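Local coordinates for protein ppBat (Bacteroides thetaiotaomicron VPI-5482, PDB 3CNE) that binds flavins such as lumichrome, riboflavin, FMN and FAD as a homodimer, may serve to store them, and appears to lack protease and chaperone activity, at residues Ile122-Pro132 and Asn153-Asn161; Asn14-Phe25 and Glu160-Ile171. All coordinates share one frame; numbering follows the deposited sequence.

Contact 1 (Ile122-Pro132 and Asn153-Asn161)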
loop_
_atom_site.group_PDB
_atom_site.type_symbol
_atom_site.label_atom_id
_atom_site.label_comp_id
_atom_site.label_asym_id
_atom_site.label_seq_id
_atom_site.Cartn_x
_atom_site.Cartn_y
_atom_site.Cartn_z
ATOM N N ILE A 122 5.848 13.899 23.783
ATOM C CA ILE A 122 5.625 15.075 22.939
ATOM C C ILE A 122 4.143 15.384 22.728
ATOM O O ILE A 122 3.784 16.479 22.281
ATOM C CB ILE A 122 6.345 14.975 21.565
ATOM C CG1 ILE A 122 5.823 13.762 20.765
ATOM C CG2 ILE A 122 7.865 14.965 21.767
ATOM C CD1 ILE A 122 6.261 13.743 19.318
ATOM N N THR A 123 3.291 14.408 23.024
ATOM C CA THR A 123 1.867 14.561 22.795
ATOM C C THR A 123 1.124 15.276 23.923
ATOM O O THR A 123 -0.083 15.380 23.844
ATOM C CB THR A 123 1.175 13.200 22.530
ATOM O OG1 THR A 123 1.399 12.323 23.644
ATOM C CG2 THR A 123 1.702 12.542 21.249
ATOM N N LYS A 124 1.829 15.747 24.960
ATOM C CA LYS A 124 1.194 16.378 26.135
ATOM C C LYS A 124 0.024 17.263 25.702
ATOM O O LYS A 124 0.226 18.178 24.921
ATOM C CB LYS A 124 2.173 17.258 26.932
ATOM C CG LYS A 124 3.584 16.706 27.147
ATOM C CD LYS A 124 3.749 16.023 28.521
ATOM C CE LYS A 124 5.116 15.381 28.670
ATOM N NZ LYS A 124 5.118 14.366 29.791
ATOM N N GLY A 125 -1.177 16.955 26.188
ATOM C CA GLY A 125 -2.371 17.792 25.981
ATOM C C GLY A 125 -2.966 17.862 24.580
ATOM O O GLY A 125 -3.868 18.667 24.330
ATOM N N LYS A 126 -2.487 17.022 23.662
ATOM C CA LYS A 126 -2.998 17.045 22.290
ATOM C C LYS A 126 -3.922 15.882 22.061
ATOM O O LYS A 126 -3.689 14.778 22.576
ATOM C CB LYS A 126 -1.862 16.974 21.258
ATOM C CG LYS A 126 -0.804 18.066 21.378
ATOM C CD LYS A 126 -1.345 19.428 20.936
ATOM C CE LYS A 126 -0.471 20.531 21.485
ATOM N NZ LYS A 126 -1.035 21.863 21.208
ATOM N N LYS A 127 -4.968 16.129 21.275
ATOM C CA LYS A 127 -5.866 15.075 20.848
ATOM C C LYS A 127 -5.193 14.220 19.792
ATOM O O LYS A 127 -4.560 14.742 18.866
ATOM C CB LYS A 127 -7.172 15.653 20.320
ATOM C CG LYS A 127 -8.144 16.030 21.448
ATOM C CD LYS A 127 -9.309 16.861 20.918
ATOM C CE LYS A 127 -8.838 18.250 20.494
ATOM N NZ LYS A 127 -9.854 18.960 19.630
ATOM N N VAL A 128 -5.311 12.912 19.954
ATOM C CA VAL A 128 -4.771 11.961 18.984
ATOM C C VAL A 128 -5.781 10.887 18.678
ATOM O O VAL A 128 -6.583 10.504 19.540
ATOM C CB VAL A 128 -3.465 11.258 19.461
ATOM C CG1 VAL A 128 -2.304 12.238 19.555
ATOM C CG2 VAL A 128 -3.678 10.485 20.793
ATOM N N ALA A 129 -5.732 10.402 17.444
ATOM C CA ALA A 129 -6.469 9.223 17.047
ATOM C C ALA A 129 -5.474 8.069 17.064
ATOM O O ALA A 129 -4.293 8.225 16.715
ATOM C CB ALA A 129 -7.065 9.393 15.683
ATOM N N VAL A 130 -5.972 6.920 17.493
ATOM C CA VAL A 130 -5.148 5.769 17.803
ATOM C C VAL A 130 -6.010 4.538 17.621
ATOM O O VAL A 130 -7.246 4.609 17.751
ATOM C CB VAL A 130 -4.565 5.877 19.236
ATOM C CG1 VAL A 130 -5.658 5.856 20.290
ATOM C CG2 VAL A 130 -3.545 4.790 19.515
ATOM N N HIS A 131 -5.364 3.421 17.290
ATOM C CA HIS A 131 -6.044 2.154 17.172
ATOM C C HIS A 131 -6.689 1.822 18.527
ATOM O O HIS A 131 -6.048 2.002 19.555
ATOM C CB HIS A 131 -5.048 1.053 16.774
ATOM C CG HIS A 131 -5.711 -0.230 16.405
ATOM N ND1 HIS A 131 -6.222 -1.099 17.345
ATOM C CD2 HIS A 131 -5.984 -0.776 15.199
ATOM C CE1 HIS A 131 -6.771 -2.132 16.732
ATOM N NE2 HIS A 131 -6.646 -1.954 15.429
ATOM N N PRO A 132 -7.957 1.361 18.535
ATOM C CA PRO A 132 -8.643 1.041 19.799
ATOM C C PRO A 132 -7.819 0.227 20.795
ATOM O O PRO A 132 -7.818 0.532 21.988
ATOM C CB PRO A 132 -9.873 0.250 19.337
ATOM C CG PRO A 132 -10.178 0.836 18.012
ATOM C CD PRO A 132 -8.844 1.135 17.377
ATOM N N ASN A 153 0.641 20.228 15.833
ATOM C CA ASN A 153 1.503 19.620 14.820
ATOM C C ASN A 153 1.211 18.140 14.561
ATOM O O ASN A 153 1.891 17.517 13.752
ATOM C CB ASN A 153 2.970 19.809 15.184
ATOM C CG ASN A 153 3.329 21.256 15.387
ATOM O OD1 ASN A 153 2.903 22.141 14.623
ATOM N ND2 ASN A 153 4.114 21.520 16.428
ATOM N N PHE A 154 0.175 17.601 15.219
ATOM C CA PHE A 154 -0.130 16.178 15.151
ATOM C C PHE A 154 -1.273 15.847 14.205
ATOM O O PHE A 154 -2.374 16.350 14.353
ATOM C CB PHE A 154 -0.419 15.603 16.549
ATOM C CG PHE A 154 0.763 15.631 17.452
ATOM C CD1 PHE A 154 1.661 14.561 17.482
ATOM C CD2 PHE A 154 1.010 16.737 18.257
ATOM C CE1 PHE A 154 2.794 14.602 18.297
ATOM C CE2 PHE A 154 2.137 16.772 19.098
ATOM C CZ PHE A 154 3.022 15.712 19.111
ATOM N N PHE A 155 -0.982 14.960 13.259
ATOM C CA PHE A 155 -1.944 14.497 12.265
ATOM C C PHE A 155 -1.966 12.978 12.420
ATOM O O PHE A 155 -1.079 12.293 11.931
ATOM C CB PHE A 155 -1.468 14.883 10.852
ATOM C CG PHE A 155 -1.427 16.374 10.598
ATOM C CD1 PHE A 155 -2.264 16.949 9.634
ATOM C CD2 PHE A 155 -0.558 17.202 11.303
ATOM C CE1 PHE A 155 -2.253 18.336 9.397
ATOM C CE2 PHE A 155 -0.541 18.593 11.070
ATOM C CZ PHE A 155 -1.394 19.148 10.113
ATOM N N THR A 156 -2.960 12.452 13.133
ATOM C CA THR A 156 -2.984 11.027 13.412
ATOM C C THR A 156 -4.306 10.417 12.974
ATOM O O THR A 156 -5.361 11.059 13.042
ATOM C CB THR A 156 -2.702 10.715 14.903
ATOM O OG1 THR A 156 -3.724 11.291 15.735
ATOM C CG2 THR A 156 -1.363 11.283 15.317
ATOM N N ALA A 157 -4.226 9.185 12.484
ATOM C CA ALA A 157 -5.407 8.446 12.057
ATOM C C ALA A 157 -5.495 7.161 12.874
ATOM O O ALA A 157 -4.472 6.584 13.250
ATOM C CB ALA A 157 -5.325 8.146 10.579
ATOM N N GLN A 158 -6.719 6.737 13.153
ATOM C CA GLN A 158 -6.981 5.544 13.922
ATOM C C GLN A 158 -6.266 4.316 13.326
ATOM O O GLN A 158 -5.630 3.547 14.053
ATOM C CB GLN A 158 -8.490 5.309 13.980
ATOM C CG GLN A 158 -8.901 4.294 15.008
ATOM C CD GLN A 158 -10.395 4.161 15.138
ATOM O OE1 GLN A 158 -11.015 3.342 14.455
ATOM N NE2 GLN A 158 -10.982 4.947 16.035
ATOM N N ASP A 159 -6.336 4.150 12.009
ATOM C CA ASP A 159 -5.572 3.069 11.355
ATOM C C ASP A 159 -5.493 3.262 9.838
ATOM O O ASP A 159 -5.868 4.329 9.343
ATOM C CB ASP A 159 -6.135 1.708 11.723
ATOM C CG ASP A 159 -7.560 1.558 11.342
ATOM O OD1 ASP A 159 -7.960 2.163 10.334
ATOM O OD2 ASP A 159 -8.303 0.846 12.052
ATOM N N GLU A 160 -5.021 2.236 9.117
ATOM C CA GLU A 160 -4.767 2.354 7.680
ATOM C C GLU A 160 -6.061 2.654 6.949
ATOM O O GLU A 160 -6.054 3.311 5.917
ATOM C CB GLU A 160 -4.137 1.063 7.098
ATOM C CG GLU A 160 -2.698 0.812 7.550
ATOM C CD GLU A 160 -2.588 0.197 8.964
ATOM O OE1 GLU A 160 -1.442 0.099 9.503
ATOM O OE2 GLU A 160 -3.647 -0.176 9.539
ATOM N N ASN A 161 -7.190 2.175 7.463
ATOM C CA ASN A 161 -8.429 2.457 6.750
ATOM C C ASN A 161 -9.053 3.820 7.026
ATOM O O ASN A 161 -10.046 4.166 6.402
ATOM C CB ASN A 161 -9.460 1.357 6.954
ATOM C CG ASN A 161 -9.425 0.800 8.318
ATOM O OD1 ASN A 161 -9.980 1.397 9.240
ATOM N ND2 ASN A 161 -8.751 -0.366 8.486
HETATM O O HOH W 1 -3.340 14.165 16.346
#
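The Phe154 ring meets Ile122 at its edge, where CG1 of Ile122 lies in the ring plane and CD1 comes to 3.7 Å from CE1 of Phe154. Thr123 CG2 and Lys126 CG reach the same ring obliquely, the latter 3.8 Å from Phe154 CD2, so this large flat apolar group packs against the two ends of the type II turn Thr123-Lys126 and the Ile122 side chain before it; Met107 adds to its surroundings. At the other end, Pro132 CD lies over one face of the His131 imidazole, offset toward the rim. Between them, Thr156 suits its strand by being beta-branched and by offering a hydroxyl across the gap. A chi1 of 62° sets OG1 between the backbone N and carbonyl carbon of Thr156, where it faces strand 127-129 and accepts from Ala129 N at 2.8 Å, nearly straight at 160°. A water hydrogen-bonds the same OG1 at 3.0 Å and Lys127 O at 2.9 Å, bridging strands that lie side by side without a ladder of backbone bonds. The extended Gln158 chain lays its methylene CG 3.2 Å from Val130 O and crosses the ring of Pro132, its CG 3.9 Å from Pro132 CD. His131 itself touches the zinc ligand Cys111, and its ND1 bonds Leu133 N. Here strand 127-129, paired with 142-144 in a small parallel sheet, flanks strand 154-157 of the central sheet of the DJ-1/PfpI fold.

Contact 2 (Asn14-Phe25 and Glu160-Ile171); sequences NGCGLFQYLEAF and ENTIWTMLPKVI. With FMN (flavin mononucleotide), chain N.
Glu160 bends at its second torsion (chi2 80°), which folds its carboxylate back over the amide of Asn14, whose CG stands anti to the backbone N. The two groups come from opposite directions and stack, their planes 12° apart; ND2 of Asn14 lies over the carboxylate at a poor angle for a hydrogen bond, and Glu160 OE1 is bonded instead to His110 NE2. Asparagine suits this N-cap, because its OD1 accepts from Gly17 N at 3.0 Å, the donor standing above the carbonyl plane. Gly17, without a side chain, lets Glu160 CG come within 3.4 Å of Gly17 N. One turn on, the long, extended Gln20 spans the gap: its NE2 gives Glu160 O an almost straight bond of 2.8 Å (168°), that oxygen lying in the plane of the Gln20 amide while the donor is tilted from the carbonyl plane of Glu160. Its OE1 takes a bond from a water that also donates to Glu160 O and accepts from Trp164 N at 2.9 Å, so the start of the flavin-binding segment is tied to the helix. The Trp164 indole lies over the isoalloxazine of FMN, CZ2 being 3.4 Å from C5A of the flavin, while Thr165 CG2 backs the centre of the opposite face. Small Ala24 sits between two branched chains, its CB 3.8 Å from Leu167 CD2 and 3.7 Å from Ile171 CD1. Selenomethionine Met166 brings CE to the edge of the Tyr21 ring, 4.2 Å from CE1 of Tyr21, and the Tyr21 hydroxyl bonds His110. Helix 15-27 packs on strand 69-73, helix 167-174 on strand 154-157, and both on Ile108 of strand 106-110, while Phe19 meets its counterpart in the second subunit.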
loop_
_atom_site.group_PDB
_atom_site.type_symbol
_atom_site.label_atom_id
_atom_site.label_comp_id
_atom_site.label_asym_id
_atom_site.label_seq_id
_atom_site.Cartn_x
_atom_site.Cartn_y
_atom_site.Cartn_z
ATOM N N ASN A 14 3.007 -2.130 7.864
ATOM C CA ASN A 14 1.783 -2.293 7.102
ATOM C C ASN A 14 1.945 -1.510 5.802
ATOM O O ASN A 14 1.986 -0.286 5.808
ATOM C CB ASN A 14 0.601 -1.765 7.907
ATOM C CG ASN A 14 -0.711 -1.983 7.223
ATOM O OD1 ASN A 14 -0.883 -1.574 6.072
ATOM N ND2 ASN A 14 -1.694 -2.548 7.966
ATOM N N GLY A 15 1.971 -2.245 4.696
ATOM C CA GLY A 15 2.252 -1.688 3.383
ATOM C C GLY A 15 1.094 -0.874 2.845
ATOM O O GLY A 15 1.308 0.013 2.041
ATOM N N CYS A 16 -0.129 -1.217 3.245
ATOM C CA CYS A 16 -1.271 -0.459 2.845
ATOM C C CYS A 16 -1.140 0.969 3.421
ATOM O O CYS A 16 -1.260 1.934 2.674
ATOM C CB CYS A 16 -2.588 -1.130 3.295
ATOM S SG CYS A 16 -4.032 -0.126 2.788
ATOM N N GLY A 17 -0.800 1.093 4.703
ATOM C CA GLY A 17 -0.570 2.435 5.310
ATOM C C GLY A 17 0.584 3.178 4.627
ATOM O O GLY A 17 0.435 4.329 4.199
ATOM N N LEU A 18 1.729 2.499 4.505
ATOM C CA LEU A 18 2.930 3.107 3.971
ATOM C C LEU A 18 2.653 3.764 2.610
ATOM O O LEU A 18 2.891 4.949 2.439
ATOM C CB LEU A 18 4.071 2.081 3.834
ATOM C CG LEU A 18 5.402 2.650 3.311
ATOM C CD1 LEU A 18 5.946 3.780 4.226
ATOM C CD2 LEU A 18 6.438 1.560 3.135
ATOM N N PHE A 19 2.147 2.974 1.664
ATOM C CA PHE A 19 1.964 3.440 0.309
ATOM C C PHE A 19 0.860 4.477 0.100
ATOM O O PHE A 19 0.937 5.272 -0.827
ATOM C CB PHE A 19 1.900 2.269 -0.671
ATOM C CG PHE A 19 3.242 1.680 -0.904
ATOM C CD1 PHE A 19 3.657 0.577 -0.191
ATOM C CD2 PHE A 19 4.143 2.310 -1.767
ATOM C CE1 PHE A 19 4.934 0.026 -0.389
ATOM C CE2 PHE A 19 5.412 1.782 -1.950
ATOM C CZ PHE A 19 5.805 0.652 -1.258
ATOM N N GLN A 20 -0.150 4.465 0.957
ATOM C CA GLN A 20 -1.087 5.598 0.991
ATOM C C GLN A 20 -0.344 6.916 1.184
ATOM O O GLN A 20 -0.601 7.872 0.471
ATOM C CB GLN A 20 -2.117 5.418 2.110
ATOM C CG GLN A 20 -3.224 4.449 1.756
ATOM C CD GLN A 20 -4.328 4.509 2.784
ATOM O OE1 GLN A 20 -5.121 5.466 2.802
ATOM N NE2 GLN A 20 -4.359 3.528 3.684
ATOM N N TYR A 21 0.600 6.959 2.124
ATOM C CA TYR A 21 1.444 8.136 2.273
ATOM C C TYR A 21 2.308 8.365 1.025
ATOM O O TYR A 21 2.330 9.471 0.492
ATOM C CB TYR A 21 2.363 8.042 3.498
ATOM C CG TYR A 21 1.665 7.958 4.843
ATOM C CD1 TYR A 21 0.873 9.023 5.307
ATOM C CD2 TYR A 21 1.845 6.851 5.681
ATOM C CE1 TYR A 21 0.232 8.961 6.559
ATOM C CE2 TYR A 21 1.223 6.792 6.928
ATOM C CZ TYR A 21 0.422 7.859 7.359
ATOM O OH TYR A 21 -0.209 7.818 8.581
ATOM N N LEU A 22 3.008 7.323 0.567
ATOM C CA LEU A 22 4.035 7.529 -0.450
ATOM C C LEU A 22 3.429 7.901 -1.782
ATOM O O LEU A 22 3.980 8.740 -2.490
ATOM C CB LEU A 22 4.981 6.337 -0.575
ATOM C CG LEU A 22 5.672 5.883 0.718
ATOM C CD1 LEU A 22 6.690 4.798 0.402
ATOM C CD2 LEU A 22 6.322 7.053 1.486
ATOM N N GLU A 23 2.305 7.277 -2.132
ATOM C CA GLU A 23 1.610 7.647 -3.352
ATOM C C GLU A 23 1.159 9.090 -3.293
ATOM O O GLU A 23 1.367 9.868 -4.253
ATOM C CB GLU A 23 0.408 6.758 -3.598
ATOM C CG GLU A 23 -0.306 7.132 -4.883
ATOM C CD GLU A 23 -1.635 6.521 -4.977
ATOM O OE1 GLU A 23 -2.397 6.611 -3.985
ATOM O OE2 GLU A 23 -1.913 5.934 -6.041
ATOM N N ALA A 24 0.532 9.456 -2.186
ATOM C CA ALA A 24 0.071 10.852 -2.033
ATOM C C ALA A 24 1.225 11.867 -2.167
ATOM O O ALA A 24 1.090 12.849 -2.898
ATOM C CB ALA A 24 -0.705 11.046 -0.720
ATOM N N PHE A 25 2.349 11.617 -1.489
ATOM C CA PHE A 25 3.499 12.522 -1.566
ATOM C C PHE A 25 4.008 12.595 -2.991
ATOM O O PHE A 25 4.209 13.684 -3.509
ATOM C CB PHE A 25 4.669 12.100 -0.649
ATOM C CG PHE A 25 4.351 12.100 0.819
ATOM C CD1 PHE A 25 3.423 12.980 1.364
ATOM C CD2 PHE A 25 5.017 11.234 1.672
ATOM C CE1 PHE A 25 3.128 12.963 2.743
ATOM C CE2 PHE A 25 4.749 11.223 3.057
ATOM C CZ PHE A 25 3.797 12.085 3.588
ATOM N N GLU A 160 -5.021 2.236 9.117
ATOM C CA GLU A 160 -4.767 2.354 7.680
ATOM C C GLU A 160 -6.061 2.654 6.949
ATOM O O GLU A 160 -6.054 3.311 5.917
ATOM C CB GLU A 160 -4.137 1.063 7.098
ATOM C CG GLU A 160 -2.698 0.812 7.550
ATOM C CD GLU A 160 -2.588 0.197 8.964
ATOM O OE1 GLU A 160 -1.442 0.099 9.503
ATOM O OE2 GLU A 160 -3.647 -0.176 9.539
ATOM N N ASN A 161 -7.190 2.175 7.463
ATOM C CA ASN A 161 -8.429 2.457 6.750
ATOM C C ASN A 161 -9.053 3.820 7.026
ATOM O O ASN A 161 -10.046 4.166 6.402
ATOM C CB ASN A 161 -9.460 1.357 6.954
ATOM C CG ASN A 161 -9.425 0.800 8.318
ATOM O OD1 ASN A 161 -9.980 1.397 9.240
ATOM N ND2 ASN A 161 -8.751 -0.366 8.486
ATOM N N THR A 162 -8.482 4.595 7.940
ATOM C CA THR A 162 -8.976 5.968 8.138
ATOM C C THR A 162 -7.978 7.069 7.707
ATOM O O THR A 162 -8.234 8.293 7.890
ATOM C CB THR A 162 -9.396 6.216 9.587
ATOM O OG1 THR A 162 -8.262 6.094 10.454
ATOM C CG2 THR A 162 -10.467 5.248 10.019
ATOM N N ILE A 163 -6.839 6.646 7.168
ATOM C CA ILE A 163 -5.833 7.596 6.684
ATOM C C ILE A 163 -6.462 8.595 5.691
ATOM O O ILE A 163 -6.220 9.807 5.781
ATOM C CB ILE A 163 -4.606 6.893 6.078
ATOM C CG1 ILE A 163 -3.770 6.259 7.200
ATOM C CG2 ILE A 163 -3.722 7.915 5.299
ATOM C CD1 ILE A 163 -2.719 5.266 6.713
ATOM N N TRP A 164 -7.312 8.075 4.795
ATOM C CA TRP A 164 -8.019 8.888 3.800
ATOM C C TRP A 164 -8.724 10.100 4.418
ATOM O O TRP A 164 -8.867 11.108 3.739
ATOM C CB TRP A 164 -9.036 8.052 2.999
ATOM C CG TRP A 164 -10.301 7.678 3.753
ATOM C CD1 TRP A 164 -10.482 6.609 4.555
ATOM C CD2 TRP A 164 -11.549 8.394 3.751
ATOM N NE1 TRP A 164 -11.763 6.589 5.059
ATOM C CE2 TRP A 164 -12.441 7.677 4.567
ATOM C CE3 TRP A 164 -11.999 9.571 3.123
ATOM C CZ2 TRP A 164 -13.757 8.106 4.797
ATOM C CZ3 TRP A 164 -13.319 9.988 3.340
ATOM C CH2 TRP A 164 -14.172 9.260 4.167
ATOM N N THR A 165 -9.178 9.987 5.677
ATOM C CA THR A 165 -9.916 11.090 6.348
ATOM C C THR A 165 -9.058 12.312 6.697
ATOM O O THR A 165 -9.591 13.405 6.914
ATOM C CB THR A 165 -10.659 10.657 7.638
ATOM O OG1 THR A 165 -9.715 10.288 8.661
ATOM C CG2 THR A 165 -11.643 9.535 7.359
HETATM N N MSE A 166 -7.742 12.141 6.756
HETATM C CA MSE A 166 -6.868 13.255 7.100
HETATM C C MSE A 166 -5.825 13.559 6.026
HETATM O O MSE A 166 -5.150 14.563 6.097
HETATM C CB MSE A 166 -6.158 12.996 8.419
HETATM C CG MSE A 166 -5.293 11.741 8.389
HETATM SE SE MSE A 166 -3.879 11.738 9.736
HETATM C CE MSE A 166 -2.361 11.641 8.494
ATOM N N LEU A 167 -5.684 12.679 5.046
ATOM C CA LEU A 167 -4.599 12.782 4.078
ATOM C C LEU A 167 -4.655 14.063 3.214
ATOM O O LEU A 167 -3.609 14.669 2.968
ATOM C CB LEU A 167 -4.520 11.499 3.228
ATOM C CG LEU A 167 -3.266 11.262 2.396
ATOM C CD1 LEU A 167 -2.012 11.334 3.249
ATOM C CD2 LEU A 167 -3.380 9.899 1.674
ATOM N N PRO A 168 -5.858 14.498 2.775
ATOM C CA PRO A 168 -5.900 15.779 2.048
ATOM C C PRO A 168 -5.381 16.953 2.886
ATOM O O PRO A 168 -4.699 17.830 2.348
ATOM C CB PRO A 168 -7.404 15.966 1.751
ATOM C CG PRO A 168 -7.932 14.545 1.710
ATOM C CD PRO A 168 -7.209 13.915 2.881
ATOM N N LYS A 169 -5.694 16.968 4.179
ATOM C CA LYS A 169 -5.176 18.010 5.075
ATOM C C LYS A 169 -3.653 17.891 5.225
ATOM O O LYS A 169 -2.961 18.892 5.292
ATOM C CB LYS A 169 -5.881 17.961 6.451
ATOM C CG LYS A 169 -7.366 18.387 6.419
ATOM C CD LYS A 169 -8.015 18.512 7.811
ATOM C CE LYS A 169 -8.406 17.165 8.467
ATOM N NZ LYS A 169 -9.822 16.662 8.229
ATOM N N VAL A 170 -3.130 16.657 5.266
ATOM C CA VAL A 170 -1.686 16.449 5.399
ATOM C C VAL A 170 -0.981 16.978 4.160
ATOM O O VAL A 170 0.034 17.666 4.256
ATOM C CB VAL A 170 -1.339 14.963 5.578
ATOM C CG1 VAL A 170 0.183 14.767 5.576
ATOM C CG2 VAL A 170 -1.945 14.466 6.858
ATOM N N ILE A 171 -1.522 16.627 3.002
ATOM C CA ILE A 171 -0.972 17.078 1.728
ATOM C C ILE A 171 -0.978 18.607 1.680
ATOM O O ILE A 171 0.037 19.210 1.353
ATOM C CB ILE A 171 -1.727 16.488 0.512
ATOM C CG1 ILE A 171 -1.553 14.958 0.427
ATOM C CG2 ILE A 171 -1.233 17.146 -0.806
ATOM C CD1 ILE A 171 -0.109 14.506 0.459
HETATM N N1 FMN N . -10.770 5.679 0.741
HETATM C C2 FMN N . -9.957 4.659 1.190
HETATM O O2 FMN N . -8.810 4.568 0.741
HETATM N N3 FMN N . -10.437 3.755 2.128
HETATM C C4 FMN N . -11.737 3.872 2.613
HETATM O O4 FMN N . -12.148 3.100 3.493
HETATM C C4A FMN N . -12.555 4.906 2.158
HETATM N N5 FMN N . -13.849 5.037 2.634
HETATM C C5A FMN N . -14.642 6.068 2.166
HETATM C C6 FMN N . -15.937 6.199 2.642
HETATM C C7 FMN N . -16.758 7.234 2.197
HETATM C C7M FMN N . -17.796 7.728 3.169
HETATM C C8 FMN N . -16.283 8.131 1.229
HETATM C C8M FMN N . -17.267 8.630 0.193
HETATM C C9 FMN N . -14.970 7.995 0.781
HETATM C C9A FMN N . -14.145 6.969 1.223
HETATM N N10 FMN N . -12.845 6.847 0.736
HETATM C C10 FMN N . -12.063 5.810 1.212
HETATM C "C1'" FMN N . -12.091 8.079 0.325
HETATM C "C2'" FMN N . -11.933 8.277 -1.178
HETATM O "O2'" FMN N . -10.786 7.582 -1.641
HETATM C "C3'" FMN N . -11.808 9.778 -1.463
HETATM O "O3'" FMN N . -12.974 10.433 -0.996
HETATM C "C4'" FMN N . -11.604 10.096 -2.946
HETATM O "O4'" FMN N . -10.230 10.039 -3.295
HETATM O O HOH W 2 -7.375 5.261 4.188
#

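Overall arrangement
From the N terminus, the chain runs through strand 4-9 into helix 15-27, which gives the first half of contact 2 and waits until Glu160-Ile171 for its partner. Within that long excursion, contact 1 closes a much shorter loop of 20 residues, holding strands 142-144 and 148-151 between 122-132 and 153-161. Contact 1 is thus nested within contact 2, and the two share Glu160 and Asn161. Strand 154-157 links them physically: Phe154 and Thr156 turn toward 122-132, whereas the neighbouring Phe155 packs against Val170 and Met166 of contact 2. Contact 1 sets 122-132 against one side of this strand, contact 2 pairs two helices on the other, and both approach Cys111, through His131 and Glu160.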